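Local atomic coordinates of SusD homolog (Bacteroides thetaiotaomicron, PDB entry 4MRU), a protein that probably binds mucin O-glycans at the cell surface as a SusD-like lipoprotein, and also binds magnesium. Residues A169-M174 with Q194-L199; D185-G190 with A239-A244; G230-N235 with V323-S328. All coordinates share one frame; numbering follows the deposited sequence. Where two conformers were deposited one is given.

Interaction 1: A169-M174 with Q194-L199; sequences ALEDNM and QWRLFL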
loop_
_atom_site.group_PDB
_atom_site.type_symbol
_atom_site.label_atom_id
_atom_site.label_comp_id
_atom_site.label_asym_id
_atom_site.label_seq_id
_atom_site.Cartn_x
_atom_site.Cartn_y
_atom_site.Cartn_z
ATOM N N ALA A 169 -6.017 -13.885 -21.970
ATOM C CA ALA A 169 -7.402 -14.272 -22.085
ATOM C C ALA A 169 -8.283 -13.025 -22.253
ATOM O O ALA A 169 -9.251 -13.045 -23.019
ATOM C CB ALA A 169 -7.844 -15.110 -20.890
ATOM N N LEU A 170 -7.925 -11.934 -21.585
ATOM C CA LEU A 170 -8.627 -10.673 -21.769
ATOM C C LEU A 170 -8.435 -10.114 -23.193
ATOM O O LEU A 170 -9.412 -9.735 -23.862
ATOM C CB LEU A 170 -8.147 -9.639 -20.772
ATOM C CG LEU A 170 -8.576 -9.932 -19.327
ATOM C CD1 LEU A 170 -7.989 -8.865 -18.432
ATOM C CD2 LEU A 170 -10.091 -10.023 -19.156
ATOM N N GLU A 171 -7.184 -10.072 -23.641
ATOM C CA GLU A 171 -6.889 -9.588 -24.966
ATOM C C GLU A 171 -7.597 -10.422 -26.023
ATOM O O GLU A 171 -8.127 -9.862 -26.964
ATOM C CB GLU A 171 -5.405 -9.634 -25.207
ATOM C CG GLU A 171 -4.929 -9.143 -26.576
ATOM C CD GLU A 171 -3.426 -9.317 -26.719
ATOM O OE1 GLU A 171 -2.967 -10.466 -26.882
ATOM O OE2 GLU A 171 -2.695 -8.334 -26.612
ATOM N N ASP A 172 -7.563 -11.751 -25.910
ATOM C CA ASP A 172 -8.164 -12.613 -26.928
ATOM C C ASP A 172 -9.685 -12.600 -26.940
ATOM O O ASP A 172 -10.287 -13.017 -27.946
ATOM C CB ASP A 172 -7.730 -14.058 -26.749
ATOM C CG ASP A 172 -6.255 -14.269 -27.066
ATOM O OD1 ASP A 172 -5.640 -13.403 -27.710
ATOM O OD2 ASP A 172 -5.716 -15.325 -26.671
ATOM N N ASN A 173 -10.324 -12.133 -25.868
ATOM C CA ASN A 173 -11.792 -12.145 -25.809
ATOM C C ASN A 173 -12.496 -10.784 -25.697
ATOM O O ASN A 173 -13.725 -10.705 -25.789
ATOM C CB ASN A 173 -12.228 -13.009 -24.645
ATOM C CG ASN A 173 -11.943 -14.453 -24.904
ATOM O OD1 ASN A 173 -12.659 -15.097 -25.659
ATOM N ND2 ASN A 173 -10.863 -14.963 -24.323
HETATM N N MSE A 174 -11.735 -9.718 -25.553
HETATM C CA MSE A 174 -12.362 -8.422 -25.389
HETATM C C MSE A 174 -12.946 -7.917 -26.688
HETATM O O MSE A 174 -12.485 -8.224 -27.804
HETATM C CB MSE A 174 -11.329 -7.445 -24.888
HETATM C CG MSE A 174 -10.350 -6.933 -25.939
HETATM SE SE MSE A 174 -9.040 -6.069 -24.749
HETATM C CE MSE A 174 -7.690 -5.673 -26.174
ATOM N N GLN A 194 -9.990 -1.554 -19.725
ATOM C CA GLN A 194 -9.480 -0.910 -18.509
ATOM C C GLN A 194 -8.862 -1.938 -17.579
ATOM O O GLN A 194 -7.850 -1.645 -16.962
ATOM C CB GLN A 194 -10.582 -0.107 -17.804
ATOM C CG GLN A 194 -10.896 1.193 -18.536
ATOM C CD GLN A 194 -12.038 1.929 -17.883
ATOM O OE1 GLN A 194 -13.077 1.337 -17.558
ATOM N NE2 GLN A 194 -11.837 3.203 -17.631
ATOM N N TRP A 195 -9.463 -3.133 -17.462
ATOM C CA TRP A 195 -8.825 -4.217 -16.700
ATOM C C TRP A 195 -7.414 -4.503 -17.225
ATOM O O TRP A 195 -6.505 -4.738 -16.410
ATOM C CB TRP A 195 -9.674 -5.489 -16.687
ATOM C CG TRP A 195 -10.773 -5.423 -15.701
ATOM C CD1 TRP A 195 -12.102 -5.332 -15.945
ATOM C CD2 TRP A 195 -10.618 -5.378 -14.275
ATOM N NE1 TRP A 195 -12.810 -5.270 -14.763
ATOM C CE2 TRP A 195 -11.923 -5.281 -13.717
ATOM C CE3 TRP A 195 -9.513 -5.375 -13.422
ATOM C CZ2 TRP A 195 -12.139 -5.191 -12.341
ATOM C CZ3 TRP A 195 -9.723 -5.280 -12.036
ATOM C CH2 TRP A 195 -11.031 -5.233 -11.508
ATOM N N ARG A 196 -7.183 -4.423 -18.544
ATOM C CA ARG A 196 -5.805 -4.647 -19.041
ATOM C C ARG A 196 -4.818 -3.538 -18.623
ATOM O O ARG A 196 -3.677 -3.827 -18.277
ATOM C CB ARG A 196 -5.763 -4.825 -20.565
ATOM C CG ARG A 196 -6.479 -6.109 -20.983
ATOM C CD ARG A 196 -6.229 -6.412 -22.450
ATOM N NE ARG A 196 -4.862 -6.829 -22.609
ATOM C CZ ARG A 196 -4.002 -6.358 -23.502
ATOM N NH1 ARG A 196 -4.342 -5.439 -24.385
ATOM N NH2 ARG A 196 -2.779 -6.852 -23.512
ATOM N N LEU A 197 -5.252 -2.283 -18.657
ATOM C CA LEU A 197 -4.424 -1.195 -18.189
ATOM C C LEU A 197 -4.032 -1.438 -16.744
ATOM O O LEU A 197 -2.843 -1.299 -16.344
ATOM C CB LEU A 197 -5.148 0.139 -18.318
ATOM C CG LEU A 197 -5.492 0.572 -19.751
ATOM C CD1 LEU A 197 -6.254 1.895 -19.695
ATOM C CD2 LEU A 197 -4.237 0.678 -20.579
ATOM N N PHE A 198 -5.022 -1.819 -15.947
ATOM C CA PHE A 198 -4.745 -2.064 -14.539
ATOM C C PHE A 198 -3.767 -3.228 -14.388
ATOM O O PHE A 198 -2.814 -3.165 -13.594
ATOM C CB PHE A 198 -6.025 -2.353 -13.748
ATOM C CG PHE A 198 -5.763 -2.877 -12.397
ATOM C CD1 PHE A 198 -5.296 -2.027 -11.401
ATOM C CD2 PHE A 198 -5.945 -4.211 -12.108
ATOM C CE1 PHE A 198 -5.022 -2.507 -10.133
ATOM C CE2 PHE A 198 -5.663 -4.694 -10.851
ATOM C CZ PHE A 198 -5.227 -3.833 -9.859
ATOM N N LEU A 199 -4.028 -4.305 -15.096
ATOM C CA LEU A 199 -3.128 -5.478 -15.003
ATOM C C LEU A 199 -1.690 -5.117 -15.331
ATOM O O LEU A 199 -0.752 -5.530 -14.639
ATOM C CB LEU A 199 -3.629 -6.572 -15.940
ATOM C CG LEU A 199 -2.962 -7.929 -15.969
ATOM C CD1 LEU A 199 -3.991 -8.955 -16.428
ATOM C CD2 LEU A 199 -1.756 -7.930 -16.880
#
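R196 carries most of this contact between two helix segments that run nearly antiparallel, with their axes 10.3 Å apart at closest approach. Its CB leaves the helix toward segment 169-174. R196 CG lies 3.9 Å from L170 CB, and the two side chains slide past each other in opposite directions. CD meets the selenium of the selenomethionine M174, with R196 CD and M174 SE 3.6 Å apart. The M174 side chain crosses the arginine at about a right angle. The arginine side chain bends about the CG-CD bond (chi3 71°), which carries the guanidinium to E171. E171 CB lies over one face of the group, offset toward its rim. At the tip, R196 NH2 and E171 OE2 form a salt bridge of 3.4 Å. The oxygen stands well out of the guanidinium plane, so no N-H points at it and the link is one of charge alone. D167 gives R196 NE a second, stronger salt bridge. On the buried side, L170 CD1 packs on W195 CB at 4.2 Å. The contact joins helix 152-173 to helix 192-209. L199 continues the packing onto L163 and A166, while W195 reaches L112 of helix 104-125.

Interaction 2: D185-G190 with A239-A244; sequences DDVYYG and ALFHVA. With EDO (1,2-ethanediol), chain J.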
loop_
_atom_site.group_PDB
_atom_site.type_symbol
_atom_site.label_atom_id
_atom_site.label_comp_id
_atom_site.label_asym_id
_atom_site.label_seq_id
_atom_site.Cartn_x
_atom_site.Cartn_y
_atom_site.Cartn_z
ATOM N N ASP A 185 -19.253 -6.147 -11.700
ATOM C CA ASP A 185 -17.902 -5.617 -11.530
ATOM C C ASP A 185 -18.011 -4.160 -11.117
ATOM O O ASP A 185 -18.493 -3.326 -11.895
ATOM C CB ASP A 185 -17.157 -5.796 -12.853
ATOM C CG ASP A 185 -15.910 -4.884 -12.988
ATOM O OD1 ASP A 185 -15.355 -4.409 -11.961
ATOM O OD2 ASP A 185 -15.513 -4.636 -14.146
ATOM N N ASP A 186 -17.644 -3.845 -9.886
ATOM C CA ASP A 186 -17.819 -2.439 -9.393
ATOM C C ASP A 186 -16.556 -1.625 -9.382
ATOM O O ASP A 186 -16.431 -0.600 -8.672
ATOM C CB ASP A 186 -18.479 -2.460 -8.005
ATOM C CG ASP A 186 -19.977 -2.807 -8.092
ATOM O OD1 ASP A 186 -20.530 -2.856 -9.205
ATOM O OD2 ASP A 186 -20.603 -2.986 -7.037
ATOM N N VAL A 187 -15.600 -2.069 -10.188
ATOM C CA VAL A 187 -14.336 -1.338 -10.395
ATOM C C VAL A 187 -14.415 -0.700 -11.771
ATOM O O VAL A 187 -14.412 0.530 -11.882
ATOM C CB VAL A 187 -13.115 -2.248 -10.265
ATOM C CG1 VAL A 187 -11.819 -1.531 -10.694
ATOM C CG2 VAL A 187 -12.983 -2.696 -8.817
ATOM N N TYR A 188 -14.536 -1.534 -12.805
ATOM C CA TYR A 188 -14.584 -1.026 -14.192
ATOM C C TYR A 188 -15.877 -1.321 -14.941
ATOM O O TYR A 188 -15.968 -1.065 -16.157
ATOM C CB TYR A 188 -13.387 -1.570 -14.973
ATOM C CG TYR A 188 -12.072 -0.942 -14.618
ATOM C CD1 TYR A 188 -11.896 0.444 -14.631
ATOM C CD2 TYR A 188 -10.980 -1.729 -14.319
ATOM C CE1 TYR A 188 -10.669 1.007 -14.337
ATOM C CE2 TYR A 188 -9.761 -1.178 -14.035
ATOM C CZ TYR A 188 -9.605 0.191 -14.043
ATOM O OH TYR A 188 -8.348 0.684 -13.780
ATOM N N TYR A 189 -16.896 -1.814 -14.233
ATOM C CA TYR A 189 -18.201 -2.062 -14.822
ATOM C C TYR A 189 -18.084 -2.764 -16.162
ATOM O O TYR A 189 -18.753 -2.438 -17.137
ATOM C CB TYR A 189 -18.959 -0.734 -14.923
ATOM C CG TYR A 189 -19.134 -0.093 -13.542
ATOM C CD1 TYR A 189 -20.161 -0.489 -12.707
ATOM C CD2 TYR A 189 -18.230 0.873 -13.066
ATOM C CE1 TYR A 189 -20.322 0.083 -11.443
ATOM C CE2 TYR A 189 -18.366 1.428 -11.821
ATOM C CZ TYR A 189 -19.423 1.033 -11.011
ATOM O OH TYR A 189 -19.574 1.587 -9.769
ATOM N N GLY A 190 -17.227 -3.754 -16.202
ATOM C CA GLY A 190 -17.212 -4.680 -17.348
ATOM C C GLY A 190 -16.283 -4.284 -18.479
ATOM O O GLY A 190 -16.242 -4.964 -19.485
ATOM N N ALA A 239 -8.160 2.633 -11.091
ATOM C CA ALA A 239 -8.862 1.472 -10.561
ATOM C C ALA A 239 -9.395 1.824 -9.168
ATOM O O ALA A 239 -8.607 1.984 -8.222
ATOM C CB ALA A 239 -7.940 0.299 -10.470
ATOM N N LEU A 240 -10.713 1.979 -9.080
ATOM C CA LEU A 240 -11.383 2.294 -7.845
ATOM C C LEU A 240 -12.442 1.246 -7.626
ATOM O O LEU A 240 -13.194 0.919 -8.574
ATOM C CB LEU A 240 -12.074 3.635 -7.934
ATOM C CG LEU A 240 -11.360 4.950 -7.673
ATOM C CD1 LEU A 240 -10.068 5.056 -8.418
ATOM C CD2 LEU A 240 -12.348 6.048 -8.072
ATOM N N PHE A 241 -12.570 0.751 -6.393
ATOM C CA PHE A 241 -13.690 -0.122 -6.031
ATOM C C PHE A 241 -14.780 0.775 -5.480
ATOM O O PHE A 241 -14.668 1.338 -4.389
ATOM C CB PHE A 241 -13.253 -1.215 -5.050
ATOM C CG PHE A 241 -14.353 -2.107 -4.573
ATOM C CD1 PHE A 241 -15.245 -2.703 -5.472
ATOM C CD2 PHE A 241 -14.471 -2.407 -3.217
ATOM C CE1 PHE A 241 -16.224 -3.565 -5.043
ATOM C CE2 PHE A 241 -15.457 -3.272 -2.781
ATOM C CZ PHE A 241 -16.338 -3.839 -3.686
ATOM N N HIS A 242 -15.843 0.924 -6.257
ATOM C CA HIS A 242 -16.956 1.745 -5.885
ATOM C C HIS A 242 -17.923 0.962 -5.024
ATOM O O HIS A 242 -18.227 -0.227 -5.283
ATOM C CB HIS A 242 -17.701 2.226 -7.148
ATOM C CG HIS A 242 -16.838 2.952 -8.114
ATOM N ND1 HIS A 242 -16.074 2.297 -9.046
ATOM C CD2 HIS A 242 -16.583 4.271 -8.280
ATOM C CE1 HIS A 242 -15.410 3.177 -9.774
ATOM N NE2 HIS A 242 -15.685 4.379 -9.315
ATOM N N VAL A 243 -18.454 1.618 -4.012
ATOM C CA VAL A 243 -19.311 0.944 -3.088
ATOM C C VAL A 243 -20.459 1.866 -2.682
ATOM O O VAL A 243 -20.276 3.079 -2.653
ATOM C CB VAL A 243 -18.556 0.535 -1.816
ATOM C CG1 VAL A 243 -17.544 -0.558 -2.114
ATOM C CG2 VAL A 243 -17.881 1.742 -1.186
ATOM N N ALA A 244 -21.615 1.271 -2.389
ATOM C CA ALA A 244 -22.794 2.015 -1.917
ATOM C C ALA A 244 -22.557 2.539 -0.511
ATOM O O ALA A 244 -23.018 3.613 -0.168
ATOM C CB ALA A 244 -24.037 1.133 -1.970
HETATM C C1 EDO J . -21.361 0.240 -7.511
HETATM O O1 EDO J . -21.646 1.328 -8.368
HETATM C C2 EDO J . -21.473 0.730 -6.076
HETATM O O2 EDO J . -22.503 1.717 -5.942
HETATM O O HOH W 1 -19.527 -2.379 -4.577
HETATM O O HOH W 2 -12.411 2.380 -11.439
#
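The carbonyl oxygen of D186 is gripped by two N-H groups of one residue. H242 N donates to D186 O in the carbonyl plane (2.9 Å, N-H...O 164°). H242 ND1 donates to the same D186 O from above that plane, also at 2.9 Å. The acceptor lies in the imidazole plane, so the second bond fixes the ring's rotation and places the proton on ND1. The ring edge also faces V187 O. Y189 OH touches H242 CB at 3.3 Å and shares a hydrogen bond with O1 of an ethanediol, probably from the crystallisation liquor. An alanine in place of H242 would remove the ND1 bond and would probably loosen D186 O and the packing against Y189. After D186, V187 CA makes a CH...O contact of 3.1 Å to L240 O. The two V187 methyls part around that oxygen, CG1 packing on A239 CB and CG2 on F241 CD1. Water 2 joins V187 O to L240 N. D185 holds the loop in shape: its OD1 accepts from V187 N, Y188 N and Q32 NE2, and its OD2 from G190 N and W195 NE1. The OD1 bond to V187 N makes an Asx turn, here laid against strand 239-241.

Interaction 3: G230-N235 with V323-S328; sequences GVIEKN and VWMTAS. With EDO (1,2-ethanediol), chain F.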
loop_
_atom_site.group_PDB
_atom_site.type_symbol
_atom_site.label_atom_id
_atom_site.label_comp_id
_atom_site.label_asym_id
_atom_site.label_seq_id
_atom_site.Cartn_x
_atom_site.Cartn_y
_atom_site.Cartn_z
ATOM N N GLY A 230 0.527 -1.034 -22.322
ATOM C CA GLY A 230 -0.378 0.034 -21.985
ATOM C C GLY A 230 -0.724 0.005 -20.494
ATOM O O GLY A 230 -1.325 -0.936 -20.013
ATOM N N VAL A 231 -0.373 1.080 -19.778
ATOM C CA VAL A 231 -0.659 1.229 -18.354
ATOM C C VAL A 231 -1.628 2.396 -18.168
ATOM O O VAL A 231 -1.940 3.103 -19.135
ATOM C CB VAL A 231 0.617 1.454 -17.526
ATOM C CG1 VAL A 231 1.469 0.182 -17.487
ATOM C CG2 VAL A 231 1.461 2.631 -18.075
ATOM N N ILE A 232 -2.132 2.561 -16.942
ATOM C CA ILE A 232 -3.020 3.654 -16.596
ATOM C C ILE A 232 -2.263 4.981 -16.701
ATOM O O ILE A 232 -1.262 5.196 -16.017
ATOM C CB ILE A 232 -3.588 3.475 -15.158
ATOM C CG1 ILE A 232 -4.448 2.214 -15.062
ATOM C CG2 ILE A 232 -4.384 4.685 -14.727
ATOM C CD1 ILE A 232 -4.745 1.783 -13.641
ATOM N N GLU A 233 -2.761 5.869 -17.566
ATOM C CA GLU A 233 -2.113 7.175 -17.833
ATOM C C GLU A 233 -3.022 8.369 -17.584
ATOM O O GLU A 233 -2.553 9.486 -17.496
ATOM C CB GLU A 233 -1.614 7.234 -19.268
ATOM C CG GLU A 233 -0.444 6.335 -19.539
ATOM C CD GLU A 233 0.155 6.546 -20.937
ATOM O OE1 GLU A 233 -0.527 6.253 -21.911
ATOM O OE2 GLU A 233 1.299 6.991 -21.049
ATOM N N LYS A 234 -4.324 8.124 -17.483
ATOM C CA LYS A 234 -5.309 9.142 -17.271
ATOM C C LYS A 234 -6.071 8.832 -16.014
ATOM O O LYS A 234 -6.327 7.667 -15.745
ATOM C CB LYS A 234 -6.346 9.125 -18.411
ATOM C CG LYS A 234 -5.841 9.463 -19.797
ATOM C CD LYS A 234 -6.969 9.395 -20.821
ATOM C CE LYS A 234 -7.780 8.107 -20.693
ATOM N NZ LYS A 234 -8.659 7.834 -21.856
ATOM N N ASN A 235 -6.453 9.850 -15.258
ATOM C CA ASN A 235 -7.195 9.617 -14.040
ATOM C C ASN A 235 -8.559 8.902 -14.267
ATOM O O ASN A 235 -9.057 8.212 -13.409
ATOM C CB ASN A 235 -7.392 10.941 -13.310
ATOM C CG ASN A 235 -6.183 11.295 -12.448
ATOM O OD1 ASN A 235 -5.633 10.450 -11.729
ATOM N ND2 ASN A 235 -5.773 12.539 -12.506
ATOM N N VAL A 323 -9.434 3.266 -3.348
ATOM C CA VAL A 323 -8.563 3.577 -4.487
ATOM C C VAL A 323 -7.477 2.534 -4.570
ATOM O O VAL A 323 -6.627 2.445 -3.676
ATOM C CB VAL A 323 -7.965 5.014 -4.380
ATOM C CG1 VAL A 323 -7.030 5.329 -5.546
ATOM C CG2 VAL A 323 -9.066 6.085 -4.303
ATOM N N TRP A 324 -7.500 1.723 -5.637
ATOM C CA TRP A 324 -6.479 0.686 -5.808
ATOM C C TRP A 324 -5.193 1.168 -6.503
ATOM O O TRP A 324 -4.124 0.962 -6.002
ATOM C CB TRP A 324 -7.015 -0.433 -6.642
ATOM C CG TRP A 324 -8.130 -1.238 -6.026
ATOM C CD1 TRP A 324 -8.771 -1.008 -4.870
ATOM C CD2 TRP A 324 -8.706 -2.399 -6.590
ATOM N NE1 TRP A 324 -9.738 -1.975 -4.660
ATOM C CE2 TRP A 324 -9.693 -2.853 -5.709
ATOM C CE3 TRP A 324 -8.469 -3.116 -7.759
ATOM C CZ2 TRP A 324 -10.464 -4.006 -5.969
ATOM C CZ3 TRP A 324 -9.173 -4.275 -7.997
ATOM C CH2 TRP A 324 -10.173 -4.705 -7.114
HETATM N N MSE A 325 -5.315 1.768 -7.676
HETATM C CA MSE A 325 -4.152 2.149 -8.466
HETATM C C MSE A 325 -4.517 3.333 -9.299
HETATM O O MSE A 325 -5.544 3.348 -9.961
HETATM C CB MSE A 325 -3.722 0.979 -9.345
HETATM C CG MSE A 325 -2.590 1.479 -10.248
HETATM SE SE MSE A 325 -0.764 0.889 -9.895
HETATM C CE MSE A 325 -1.238 -1.009 -9.555
ATOM N N THR A 326 -3.649 4.354 -9.258
ATOM C CA THR A 326 -3.893 5.576 -9.990
ATOM C C THR A 326 -2.809 5.901 -11.020
ATOM O O THR A 326 -1.670 5.418 -10.979
ATOM C CB THR A 326 -3.951 6.780 -9.061
ATOM O OG1 THR A 326 -2.630 7.001 -8.515
ATOM C CG2 THR A 326 -4.997 6.572 -7.984
ATOM N N ALA A 327 -3.200 6.738 -11.950
ATOM C CA ALA A 327 -2.270 7.292 -12.941
ATOM C C ALA A 327 -1.069 7.945 -12.294
ATOM O O ALA A 327 0.025 7.809 -12.798
ATOM C CB ALA A 327 -2.991 8.281 -13.827
ATOM N N SER A 328 -1.250 8.657 -11.187
ATOM C CA SER A 328 -0.110 9.264 -10.482
ATOM C C SER A 328 0.896 8.208 -10.039
ATOM O O SER A 328 2.094 8.339 -10.262
ATOM C CB SER A 328 -0.574 10.065 -9.261
ATOM O OG SER A 328 0.516 10.648 -8.598
HETATM C C1 EDO F . -3.882 -2.922 -4.850
HETATM O O1 EDO F . -2.858 -3.323 -3.933
HETATM C C2 EDO F . -4.490 -1.738 -4.182
HETATM O O2 EDO F . -3.430 -0.800 -4.142
HETATM O O HOH W 3 0.335 7.360 -15.395
HETATM O O HOH W 4 -3.707 9.990 -10.089
#
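A classic beta bulge, in which W324 and M325 both face A239, lies at the end of strand 322-325, just before helix 327-339. T326 is the N-cap of that helix, and its OG1 accepts from E329 N. The loop 230-235 packs against this strand-to-helix junction. I232 and A327 carry the apolar packing. I232 CG2 is anti to the backbone N (CG1 at chi1 -63°) and rests on the first turn, 3.7 Å from A327 N and 4.0 Å from A327 CB. The other branch of I232 reaches back to the strand, where I232 CD1 meets M325 CG at 4.0 Å. The selenomethionine M325 crosses it obliquely, and its chain is bent beyond CG. A327 points its methyl into the loop. There A327 CB touches the carbonyl carbons of E233 and K234, each at 3.8 Å, so the small side chain packs on backbone. N235 OD1 closes over the same methyl. The amide of N235 is held by E361, L358 and N238. No direct hydrogen bond crosses the contact, and two waters bridge it instead. Water 3 donates to I232 O and A327 O. Water 4 donates to N235 OD1 at 2.6 Å and accepts from S328 N.

The three contacts lie on the same side of the chain's centre, with their own centres 14 to 16 Å apart. Helix 192-209 supplies one segment of interaction 1 and touches both others. F198 on that helix packs on A239 of interaction 2 and M325 of interaction 3. W195 meets D185 and Y188. Interactions 2 and 3 meet in the two-stranded antiparallel sheet, where A239 pairs with W324 and M325. Along the chain, interaction 2 crosses both of the others, while interaction 1 closes before interaction 3 opens. The small sheet and two loops are thereby tied to the helices of this TPR-like protein, away from the magnesium site at N373.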